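Extracellular solute-binding protein family 1 (Arthrobacter chlorophenolicus, PDB 4R2F) probably captures oligosaccharides such as the bound beta-linked glucose disaccharide laminaribiose outside the cell, as the solute-binding component of an ABC-type sugar transporter. Local coordinates at residues A[103-108]-A[140-145]; A[153-158]-A[346-351]; A[308-313]-A[377-382]. All blocks are in the same frame, centred on the assembly; numbering follows the deposited sequence.

Contact 1. Residues A[103-108]-A[140-145]; sequences QAFQFE and FKTSKG
Phe-105, on helix 103-109, meets Phe-140 at the entry to the beta hairpin formed by strands 141-142 and 145-161. The two rings touch rim to rim, with Phe-105 CZ 3.9 Å from Phe-140 CD1; their planes differ by 20°, yet neither lies over the other's face. In Phe-105, CG stands opposite the carbonyl carbon across the CA-CB bond (chi1 -66°), and this brings the far end of the ring close to the hairpin. Val-147 and Leu-387 also touch this ring, and Thr-142 CG2 lies 4.5 Å from Phe-105 CE1.

Three residues on, CG of Glu-108 lies anti to the backbone N (chi1 -169°) and the chain then bends, bringing the carboxylate to the hairpin turn. OE2 of Glu-108 forms a salt bridge with Lys-144 NZ at 2.8 Å, with weak hydrogen-bond geometry; the same oxygen is hydrogen-bonded to the hydroxyl of Tyr-115. A water joins the two charged groups by a second path, donating to Glu-108 OE1 and accepting from Lys-144 NZ.

The turn that presents this lysine is a type I beta turn from Thr-142 to Gly-145. Its shape is reinforced by Thr-142 OG1, which donates to Gly-145 O at 2.8 Å on an in-plane lone pair and accepts from Lys-144 N at 3.2 Å, making an ST turn. A valine in place of Thr-142 would probably leave Lys-144 N without this acceptor and Gly-145 O with one donor fewer, so that the lysine would be less firmly positioned opposite Glu-108. The contact passes from buried aromatic packing to a charged pair at the surface, where the water link and the tyrosine hydroxyl probably help to steady the carboxylate.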
loop_
_atom_site.group_PDB
_atom_site.type_symbol
_atom_site.label_atom_id
_atom_site.label_comp_id
_atom_site.label_asym_id
_atom_site.label_seq_id
_atom_site.Cartn_x
_atom_site.Cartn_y
_atom_site.Cartn_z
ATOM N N GLN A 103 2.699 2.401 -10.946
ATOM C CA GLN A 103 3.500 3.379 -11.661
ATOM C C GLN A 103 4.269 2.815 -12.892
ATOM O O GLN A 103 4.312 3.419 -13.956
ATOM C CB GLN A 103 4.454 3.936 -10.593
ATOM C CG GLN A 103 5.569 4.830 -11.004
ATOM C CD GLN A 103 6.221 5.447 -9.769
ATOM O OE1 GLN A 103 5.529 5.925 -8.872
ATOM N NE2 GLN A 103 7.537 5.445 -9.732
ATOM N N ALA A 104 4.857 1.640 -12.742
ATOM C CA ALA A 104 5.583 1.016 -13.835
ATOM C C ALA A 104 4.692 0.819 -15.091
ATOM O O ALA A 104 5.183 0.891 -16.213
ATOM C CB ALA A 104 6.147 -0.303 -13.369
ATOM N N PHE A 105 3.395 0.564 -14.916
ATOM C CA PHE A 105 2.516 0.391 -16.072
ATOM C C PHE A 105 2.269 1.714 -16.837
ATOM O O PHE A 105 2.142 1.694 -18.043
ATOM C CB PHE A 105 1.184 -0.261 -15.690
ATOM C CG PHE A 105 1.322 -1.682 -15.211
ATOM C CD1 PHE A 105 1.342 -2.726 -16.112
ATOM C CD2 PHE A 105 1.485 -1.967 -13.852
ATOM C CE1 PHE A 105 1.492 -4.027 -15.665
ATOM C CE2 PHE A 105 1.618 -3.261 -13.400
ATOM C CZ PHE A 105 1.625 -4.292 -14.307
ATOM N N GLN A 106 2.185 2.832 -16.117
ATOM C CA GLN A 106 2.027 4.138 -16.727
ATOM C C GLN A 106 3.260 4.434 -17.534
ATOM O O GLN A 106 3.169 4.846 -18.688
ATOM C CB GLN A 106 1.844 5.237 -15.685
ATOM C CG GLN A 106 1.497 6.589 -16.282
ATOM C CD GLN A 106 0.357 6.503 -17.295
ATOM O OE1 GLN A 106 0.447 7.034 -18.406
ATOM N NE2 GLN A 106 -0.719 5.826 -16.916
ATOM N N PHE A 107 4.435 4.225 -16.951
ATOM C CA PHE A 107 5.664 4.599 -17.666
ATOM C C PHE A 107 5.957 3.646 -18.806
ATOM O O PHE A 107 6.591 4.008 -19.805
ATOM C CB PHE A 107 6.858 4.779 -16.700
ATOM C CG PHE A 107 6.674 5.926 -15.757
ATOM C CD1 PHE A 107 6.397 7.199 -16.254
ATOM C CD2 PHE A 107 6.739 5.750 -14.376
ATOM C CE1 PHE A 107 6.189 8.267 -15.403
ATOM C CE2 PHE A 107 6.521 6.816 -13.523
ATOM C CZ PHE A 107 6.249 8.075 -14.034
ATOM N N GLU A 108 5.456 2.430 -18.711
ATOM C CA GLU A 108 5.592 1.522 -19.841
ATOM C C GLU A 108 4.760 1.988 -21.024
ATOM O O GLU A 108 5.210 1.958 -22.167
ATOM C CB GLU A 108 5.166 0.127 -19.455
ATOM C CG GLU A 108 5.529 -0.902 -20.503
ATOM C CD GLU A 108 4.331 -1.504 -21.185
ATOM O OE1 GLU A 108 3.194 -1.205 -20.781
ATOM O OE2 GLU A 108 4.540 -2.325 -22.094
ATOM N N PHE A 140 3.249 -8.865 -13.684
ATOM C CA PHE A 140 4.074 -7.865 -14.343
ATOM C C PHE A 140 4.461 -8.234 -15.761
ATOM O O PHE A 140 5.139 -7.460 -16.451
ATOM C CB PHE A 140 5.296 -7.595 -13.477
ATOM C CG PHE A 140 4.924 -7.032 -12.155
ATOM C CD1 PHE A 140 4.528 -5.709 -12.062
ATOM C CD2 PHE A 140 4.860 -7.825 -11.039
ATOM C CE1 PHE A 140 4.121 -5.169 -10.869
ATOM C CE2 PHE A 140 4.460 -7.297 -9.833
ATOM C CZ PHE A 140 4.084 -5.963 -9.749
ATOM N N LYS A 141 3.997 -9.397 -16.212
ATOM C CA LYS A 141 4.336 -9.869 -17.537
ATOM C C LYS A 141 3.363 -9.263 -18.534
ATOM O O LYS A 141 2.156 -9.352 -18.338
ATOM C CB LYS A 141 4.247 -11.386 -17.581
ATOM C CG LYS A 141 4.782 -12.001 -18.867
ATOM C CD LYS A 141 4.354 -13.459 -18.966
ATOM C CE LYS A 141 4.886 -14.142 -20.217
ATOM N NZ LYS A 141 4.193 -15.444 -20.439
ATOM N N THR A 142 3.898 -8.642 -19.585
ATOM C CA THR A 142 3.098 -8.155 -20.705
ATOM C C THR A 142 3.626 -8.757 -21.998
ATOM O O THR A 142 4.687 -9.354 -22.015
ATOM C CB THR A 142 3.149 -6.603 -20.843
ATOM O OG1 THR A 142 4.421 -6.192 -21.359
ATOM C CG2 THR A 142 2.872 -5.904 -19.506
ATOM N N SER A 143 2.895 -8.533 -23.083
ATOM C CA SER A 143 3.322 -8.899 -24.436
ATOM C C SER A 143 4.771 -8.489 -24.747
ATOM O O SER A 143 5.485 -9.215 -25.418
ATOM C CB SER A 143 2.397 -8.240 -25.488
ATOM O OG SER A 143 1.021 -8.396 -25.183
ATOM N N LYS A 144 5.181 -7.317 -24.267
ATOM C CA LYS A 144 6.436 -6.706 -24.646
ATOM C C LYS A 144 7.536 -6.980 -23.633
ATOM O O LYS A 144 8.675 -6.659 -23.902
ATOM C CB LYS A 144 6.243 -5.195 -24.834
ATOM C CG LYS A 144 4.983 -4.853 -25.613
ATOM C CD LYS A 144 4.816 -3.409 -26.040
ATOM C CE LYS A 144 4.285 -2.423 -25.009
ATOM N NZ LYS A 144 2.990 -2.793 -24.385
ATOM N N GLY A 145 7.189 -7.566 -22.484
ATOM C CA GLY A 145 8.154 -7.929 -21.457
ATOM C C GLY A 145 7.605 -7.736 -20.048
ATOM O O GLY A 145 6.455 -7.346 -19.848
HETATM O O HOH W 1 2.055 -0.306 -23.166
#

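Contact 2. Residues A[153-158]-A[346-351]; sequences LDIRPL and NALPVF. With BGC (beta-D-glucopyranose), chain B; BGC (beta-D-glucopyranose), chain C.
An antiparallel bridge between strand 145-161 and the short strand 348-349 backs the sugar site of this solute-binding protein. Leu-153 and Leu-348 form a hydrogen-bonded pair: Leu-153 N donates to Leu-348 O at 2.9 Å, and Leu-348 N returns a bond to Leu-153 O at 2.8 Å. Their side chains share one face of the sheet, Leu-153 CB lying 4.0 Å from Leu-348 CB. The CG of Leu-153 packs against Val-350 CG1 at 3.8 Å, while Leu-348 CD1 rests on Ile-155 CG2; Ile-369 and Val-370 of helix 364-373 pack on Ile-155 and Leu-348 respectively.

Asp-154 serves the laminaribiose instead. Its carboxylate is turned to the side opposite the backbone N (chi1 -176°), which brings it to the sugar, and OD2 accepts from O2 of both glucose units, each at 2.6 Å. Arg-156 grips the same carboxylate end-on, NH1 to OD1 and NH2 to OD2, approaching both oxygens from above the carboxylate plane. This two-point grip probably fixes the rotation of the carboxylate, while the bond from Arg-156 NE to His-207, itself bonded to the sugar, holds the guanidinium in place. A water lies between Asp-154 OD1 and Asn-346 O, within hydrogen-bonding distance of both. At the edge of the guanidinium group and in its plane lies O3 of the chain B glucose, 3.2 Å from Arg-156 NH2.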
loop_
_atom_site.group_PDB
_atom_site.type_symbol
_atom_site.label_atom_id
_atom_site.label_comp_id
_atom_site.label_asym_id
_atom_site.label_seq_id
_atom_site.Cartn_x
_atom_site.Cartn_y
_atom_site.Cartn_z
ATOM N N LEU A 153 4.887 -6.915 -0.669
ATOM C CA LEU A 153 3.461 -6.890 -0.716
ATOM C C LEU A 153 2.946 -6.081 0.444
ATOM O O LEU A 153 3.061 -6.480 1.597
ATOM C CB LEU A 153 2.890 -8.297 -0.671
ATOM C CG LEU A 153 3.225 -9.216 -1.848
ATOM C CD1 LEU A 153 3.000 -10.676 -1.460
ATOM C CD2 LEU A 153 2.406 -8.819 -3.054
ATOM N N ASP A 154 2.352 -4.941 0.138
ATOM C CA ASP A 154 1.954 -4.009 1.190
ATOM C C ASP A 154 0.482 -4.243 1.427
ATOM O O ASP A 154 -0.360 -3.802 0.657
ATOM C CB ASP A 154 2.252 -2.580 0.757
ATOM C CG ASP A 154 1.946 -1.539 1.838
ATOM O OD1 ASP A 154 1.762 -1.889 3.021
ATOM O OD2 ASP A 154 1.865 -0.353 1.474
ATOM N N ILE A 155 0.200 -4.950 2.505
ATOM C CA ILE A 155 -1.133 -5.376 2.891
ATOM C C ILE A 155 -1.687 -4.468 4.005
ATOM O O ILE A 155 -0.920 -3.796 4.685
ATOM C CB ILE A 155 -1.085 -6.861 3.361
ATOM C CG1 ILE A 155 -2.477 -7.506 3.336
ATOM C CG2 ILE A 155 -0.439 -6.996 4.725
ATOM C CD1 ILE A 155 -2.440 -9.014 3.254
ATOM N N ARG A 156 -3.007 -4.465 4.166
ATOM C CA ARG A 156 -3.740 -3.509 5.010
ATOM C C ARG A 156 -4.497 -4.208 6.143
ATOM O O ARG A 156 -5.705 -4.433 6.055
ATOM C CB ARG A 156 -4.710 -2.686 4.152
ATOM C CG ARG A 156 -4.000 -1.706 3.227
ATOM C CD ARG A 156 -3.568 -0.450 3.980
ATOM N NE ARG A 156 -2.620 0.342 3.202
ATOM C CZ ARG A 156 -1.338 0.049 3.039
ATOM N NH1 ARG A 156 -0.788 -0.967 3.685
ATOM N NH2 ARG A 156 -0.577 0.832 2.290
ATOM N N PRO A 157 -3.781 -4.552 7.224
ATOM C CA PRO A 157 -4.448 -5.221 8.313
ATOM C C PRO A 157 -5.191 -4.243 9.206
ATOM O O PRO A 157 -4.882 -3.056 9.243
ATOM C CB PRO A 157 -3.301 -5.892 9.096
ATOM C CG PRO A 157 -2.034 -5.535 8.379
ATOM C CD PRO A 157 -2.351 -4.359 7.499
ATOM N N LEU A 158 -6.156 -4.778 9.931
ATOM C CA LEU A 158 -6.800 -4.070 11.013
ATOM C C LEU A 158 -6.012 -4.361 12.295
ATOM O O LEU A 158 -5.449 -5.458 12.454
ATOM C CB LEU A 158 -8.245 -4.511 11.134
ATOM C CG LEU A 158 -9.128 -4.123 9.940
ATOM C CD1 LEU A 158 -10.410 -4.927 9.929
ATOM C CD2 LEU A 158 -9.454 -2.642 9.951
ATOM N N ASN A 346 7.469 -2.511 6.714
ATOM C CA ASN A 346 6.040 -2.464 7.021
ATOM C C ASN A 346 5.227 -3.142 5.892
ATOM O O ASN A 346 4.145 -2.677 5.518
ATOM C CB ASN A 346 5.576 -1.028 7.185
ATOM C CG ASN A 346 6.028 -0.407 8.485
ATOM O OD1 ASN A 346 5.785 0.770 8.708
ATOM N ND2 ASN A 346 6.687 -1.184 9.342
ATOM N N ALA A 347 5.758 -4.255 5.397
ATOM C CA ALA A 347 5.152 -5.001 4.296
ATOM C C ALA A 347 5.583 -6.452 4.347
ATOM O O ALA A 347 6.536 -6.792 5.038
ATOM C CB ALA A 347 5.551 -4.388 2.965
ATOM N N LEU A 348 4.865 -7.294 3.611
ATOM C CA LEU A 348 5.203 -8.701 3.475
ATOM C C LEU A 348 6.321 -8.855 2.459
ATOM O O LEU A 348 6.410 -8.070 1.529
ATOM C CB LEU A 348 3.976 -9.493 3.026
ATOM C CG LEU A 348 2.853 -9.650 4.045
ATOM C CD1 LEU A 348 1.578 -10.070 3.351
ATOM C CD2 LEU A 348 3.203 -10.658 5.112
ATOM N N PRO A 349 7.186 -9.865 2.629
ATOM C CA PRO A 349 8.157 -10.196 1.568
ATOM C C PRO A 349 7.525 -10.929 0.393
ATOM O O PRO A 349 6.400 -11.410 0.495
ATOM C CB PRO A 349 9.169 -11.110 2.276
ATOM C CG PRO A 349 8.448 -11.657 3.452
ATOM C CD PRO A 349 7.381 -10.676 3.844
ATOM N N VAL A 350 8.242 -10.981 -0.729
ATOM C CA VAL A 350 7.783 -11.737 -1.901
ATOM C C VAL A 350 8.651 -12.986 -2.143
ATOM O O VAL A 350 8.488 -13.684 -3.158
ATOM C CB VAL A 350 7.762 -10.885 -3.191
ATOM C CG1 VAL A 350 6.752 -9.745 -3.052
ATOM C CG2 VAL A 350 9.157 -10.374 -3.552
ATOM N N PHE A 351 9.558 -13.237 -1.213
ATOM C CA PHE A 351 10.485 -14.362 -1.291
ATOM C C PHE A 351 10.211 -15.343 -0.169
ATOM O O PHE A 351 10.126 -14.966 0.994
ATOM C CB PHE A 351 11.925 -13.880 -1.199
ATOM C CG PHE A 351 12.405 -13.177 -2.437
ATOM C CD1 PHE A 351 12.503 -13.852 -3.646
ATOM C CD2 PHE A 351 12.769 -11.844 -2.396
ATOM C CE1 PHE A 351 12.943 -13.200 -4.787
ATOM C CE2 PHE A 351 13.203 -11.190 -3.534
ATOM C CZ PHE A 351 13.284 -11.868 -4.734
HETATM C C2 BGC B . 2.594 2.770 2.740
HETATM C C3 BGC B . 2.269 3.498 1.427
HETATM C C4 BGC B . 1.597 4.840 1.751
HETATM C C5 BGC B . 2.461 5.647 2.755
HETATM C C6 BGC B . 1.890 7.035 3.071
HETATM C C1 BGC B . 3.380 3.701 3.682
HETATM O O1 BGC B . 3.614 3.074 4.942
HETATM O O2 BGC B . 3.332 1.570 2.452
HETATM O O3 BGC B . 1.470 2.610 0.601
HETATM O O4 BGC B . 1.383 5.664 0.598
HETATM O O5 BGC B . 2.581 4.879 3.920
HETATM O O6 BGC B . 0.541 6.913 3.524
HETATM C C2 BGC C . 1.398 1.478 -1.490
HETATM C C3 BGC C . 1.693 1.727 -2.970
HETATM C C4 BGC C . 0.793 2.836 -3.497
HETATM C C5 BGC C . 0.944 4.084 -2.638
HETATM C C6 BGC C . -0.035 5.190 -3.055
HETATM C C1 BGC C . 1.676 2.792 -0.781
HETATM O O2 BGC C . 2.216 0.436 -0.972
HETATM O O3 BGC C . 1.491 0.534 -3.726
HETATM O O4 BGC C . 1.185 3.184 -4.819
HETATM O O5 BGC C . 0.734 3.767 -1.258
HETATM O O6 BGC C . -1.414 4.800 -2.873
HETATM O O HOH W 2 1.954 -3.948 5.014
#

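Contact 3. Residues A[308-313]-A[377-382]; sequences IFPNNI and AKTFAS. With BGC (beta-D-glucopyranose), chain C.
The laminaribiose pocket has one of its walls on strand 306-316, whose edge is joined here by the short parallel strand 377-378. Phe-309 lays one ring face against the chain C glucose, with the sugar's C2 3.8 Å above the plane and displaced toward the rim. The edge of the same ring points at the face of Phe-380 in a T-shaped (edge-to-face) pair, the centroids 5.0 Å apart and the planes at 69°. A chi1 of -63° places the Phe-309 ring between the glucose and Phe-380. Phe-380 in turn packs on His-207 and Leu-394.

Strand pairing is carried by Ile-308 N, which donates to Lys-378 O at 2.9 Å. Next to this bond Ile-308 CG2 touches Ala-377 CB, Thr-379 CG2 lies 3.5 Å from Ile-308 O, and a water links Ile-308 O to Phe-380 N. Thr-379 OG1 accepts from Ala-381 N in an ST turn, shaping the bend that bears Phe-380.

Asn-311 reads two neighbouring hydroxyls of the glucose: OD1 accepts from O3 at 2.7 Å and ND2 donates to O2 at 2.9 Å, while Gln-152 OE1 also takes a bond from ND2. Here a ring face covers the glucose near C2 and an amide meets two of its hydroxyls, beside other polar ligands such as Asp-154, with Phe-380 probably helping, from the second shell, to hold the Phe-309 ring.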
loop_
_atom_site.group_PDB
_atom_site.type_symbol
_atom_site.label_atom_id
_atom_site.label_comp_id
_atom_site.label_asym_id
_atom_site.label_seq_id
_atom_site.Cartn_x
_atom_site.Cartn_y
_atom_site.Cartn_z
ATOM N N ILE A 308 -4.392 -5.230 -0.844
ATOM C CA ILE A 308 -2.960 -5.466 -1.015
ATOM C C ILE A 308 -2.407 -4.727 -2.244
ATOM O O ILE A 308 -3.111 -4.564 -3.248
ATOM C CB ILE A 308 -2.676 -6.983 -1.081
ATOM C CG1 ILE A 308 -1.228 -7.300 -0.692
ATOM C CG2 ILE A 308 -3.011 -7.566 -2.459
ATOM C CD1 ILE A 308 -1.029 -8.795 -0.448
ATOM N N PHE A 309 -1.152 -4.263 -2.121
ATOM C CA PHE A 309 -0.403 -3.562 -3.171
ATOM C C PHE A 309 0.808 -4.418 -3.558
ATOM O O PHE A 309 1.643 -4.737 -2.715
ATOM C CB PHE A 309 0.067 -2.175 -2.725
ATOM C CG PHE A 309 -1.059 -1.254 -2.419
ATOM C CD1 PHE A 309 -1.650 -1.276 -1.167
ATOM C CD2 PHE A 309 -1.564 -0.403 -3.390
ATOM C CE1 PHE A 309 -2.734 -0.449 -0.867
ATOM C CE2 PHE A 309 -2.641 0.438 -3.102
ATOM C CZ PHE A 309 -3.228 0.395 -1.840
ATOM N N PRO A 310 0.896 -4.793 -4.841
ATOM C CA PRO A 310 2.018 -5.553 -5.357
ATOM C C PRO A 310 3.182 -4.656 -5.721
ATOM O O PRO A 310 3.410 -4.367 -6.897
ATOM C CB PRO A 310 1.430 -6.192 -6.613
ATOM C CG PRO A 310 0.474 -5.183 -7.121
ATOM C CD PRO A 310 -0.095 -4.498 -5.897
ATOM N N ASN A 311 3.923 -4.198 -4.724
ATOM C CA ASN A 311 4.985 -3.244 -4.998
ATOM C C ASN A 311 6.179 -3.850 -5.694
ATOM O O ASN A 311 6.491 -5.037 -5.532
ATOM C CB ASN A 311 5.410 -2.539 -3.717
ATOM C CG ASN A 311 4.345 -1.585 -3.226
ATOM O OD1 ASN A 311 3.803 -0.802 -4.005
ATOM N ND2 ASN A 311 4.020 -1.656 -1.943
ATOM N N ASN A 312 6.855 -3.013 -6.456
ATOM C CA ASN A 312 7.810 -3.491 -7.446
ATOM C C ASN A 312 8.928 -2.481 -7.701
ATOM O O ASN A 312 8.805 -1.296 -7.390
ATOM C CB ASN A 312 7.063 -3.795 -8.760
ATOM C CG ASN A 312 6.172 -2.649 -9.216
ATOM O OD1 ASN A 312 4.953 -2.581 -8.879
ATOM N ND2 ASN A 312 6.752 -1.727 -9.949
ATOM N N ILE A 313 10.046 -3.003 -8.202
ATOM C CA ILE A 313 11.190 -2.217 -8.575
ATOM C C ILE A 313 11.214 -2.141 -10.067
ATOM O O ILE A 313 11.113 -3.167 -10.760
ATOM C CB ILE A 313 12.529 -2.844 -8.100
ATOM C CG1 ILE A 313 12.495 -3.064 -6.593
ATOM C CG2 ILE A 313 13.725 -1.961 -8.452
ATOM C CD1 ILE A 313 13.783 -3.626 -6.029
ATOM N N ALA A 377 -6.932 -11.427 0.025
ATOM C CA ALA A 377 -6.347 -10.201 -0.483
ATOM C C ALA A 377 -6.777 -9.885 -1.916
ATOM O O ALA A 377 -6.812 -10.754 -2.753
ATOM C CB ALA A 377 -4.837 -10.307 -0.419
ATOM N N LYS A 378 -7.071 -8.614 -2.187
ATOM C CA LYS A 378 -7.408 -8.124 -3.530
ATOM C C LYS A 378 -6.705 -6.785 -3.780
ATOM O O LYS A 378 -6.323 -6.083 -2.834
ATOM C CB LYS A 378 -8.910 -7.936 -3.622
ATOM C CG LYS A 378 -9.694 -9.245 -3.709
ATOM C CD LYS A 378 -11.158 -8.998 -3.372
ATOM C CE LYS A 378 -12.045 -10.217 -3.599
ATOM N NZ LYS A 378 -12.554 -10.272 -4.993
ATOM N N THR A 379 -6.520 -6.427 -5.040
ATOM C CA THR A 379 -5.885 -5.178 -5.379
ATOM C C THR A 379 -6.922 -4.165 -5.845
ATOM O O THR A 379 -8.108 -4.454 -5.954
ATOM C CB THR A 379 -4.824 -5.332 -6.498
ATOM O OG1 THR A 379 -5.471 -5.558 -7.774
ATOM C CG2 THR A 379 -3.825 -6.450 -6.169
ATOM N N PHE A 380 -6.442 -2.968 -6.133
ATOM C CA PHE A 380 -7.251 -1.922 -6.770
ATOM C C PHE A 380 -7.916 -2.361 -8.090
ATOM O O PHE A 380 -8.852 -1.703 -8.520
ATOM C CB PHE A 380 -6.365 -0.715 -7.073
ATOM C CG PHE A 380 -6.198 0.272 -5.929
ATOM C CD1 PHE A 380 -6.562 -0.016 -4.618
ATOM C CD2 PHE A 380 -5.610 1.498 -6.195
ATOM C CE1 PHE A 380 -6.373 0.927 -3.614
ATOM C CE2 PHE A 380 -5.434 2.442 -5.195
ATOM C CZ PHE A 380 -5.804 2.149 -3.912
ATOM N N ALA A 381 -7.419 -3.415 -8.756
ATOM C CA ALA A 381 -8.040 -3.901 -10.011
ATOM C C ALA A 381 -9.422 -4.508 -9.819
ATOM O O ALA A 381 -10.203 -4.634 -10.775
ATOM C CB ALA A 381 -7.131 -4.920 -10.703
ATOM N N SER A 382 -9.720 -4.908 -8.592
ATOM C CA SER A 382 -10.955 -5.604 -8.295
ATOM C C SER A 382 -12.145 -4.813 -8.803
ATOM O O SER A 382 -12.204 -3.600 -8.648
ATOM C CB SER A 382 -11.103 -5.843 -6.795
ATOM O OG SER A 382 -10.159 -6.801 -6.358
HETATM C C2 BGC C . 1.398 1.478 -1.490
HETATM C C3 BGC C . 1.693 1.727 -2.970
HETATM C C4 BGC C . 0.793 2.836 -3.497
HETATM C C5 BGC C . 0.944 4.084 -2.638
HETATM C C6 BGC C . -0.035 5.190 -3.055
HETATM C C1 BGC C . 1.676 2.792 -0.781
HETATM O O2 BGC C . 2.216 0.436 -0.972
HETATM O O3 BGC C . 1.491 0.534 -3.726
HETATM O O4 BGC C . 1.185 3.184 -4.819
HETATM O O5 BGC C . 0.734 3.767 -1.258
HETATM O O6 BGC C . -1.414 4.800 -2.873
HETATM O O HOH W 3 -3.919 -2.432 -4.786
#

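In the fold
All three contacts reach one mixed sheet, in which strand 145-161 pairs with 141-142, 348-349 and 306-316. Contact 2 is buried and contact 3 partly so; both lie near the chain centre and meet the chain C glucose, and a probable hydrogen bond from Phe-309 N to Asp-154 O joins them. Contact 1 sits farther out, its centre about 19 Å from that of the chain, yet Phe-140 packs against Pro-310 and Asn-312 of contact 3. Chemistry follows place: the central carboxylate is gripped by arginine and bonded to sugar, contact 3 joins strand pairing to an aromatic pair leading to the sugar, and the peripheral carboxylate meets a tyrosine hydroxyl, a lysine and water.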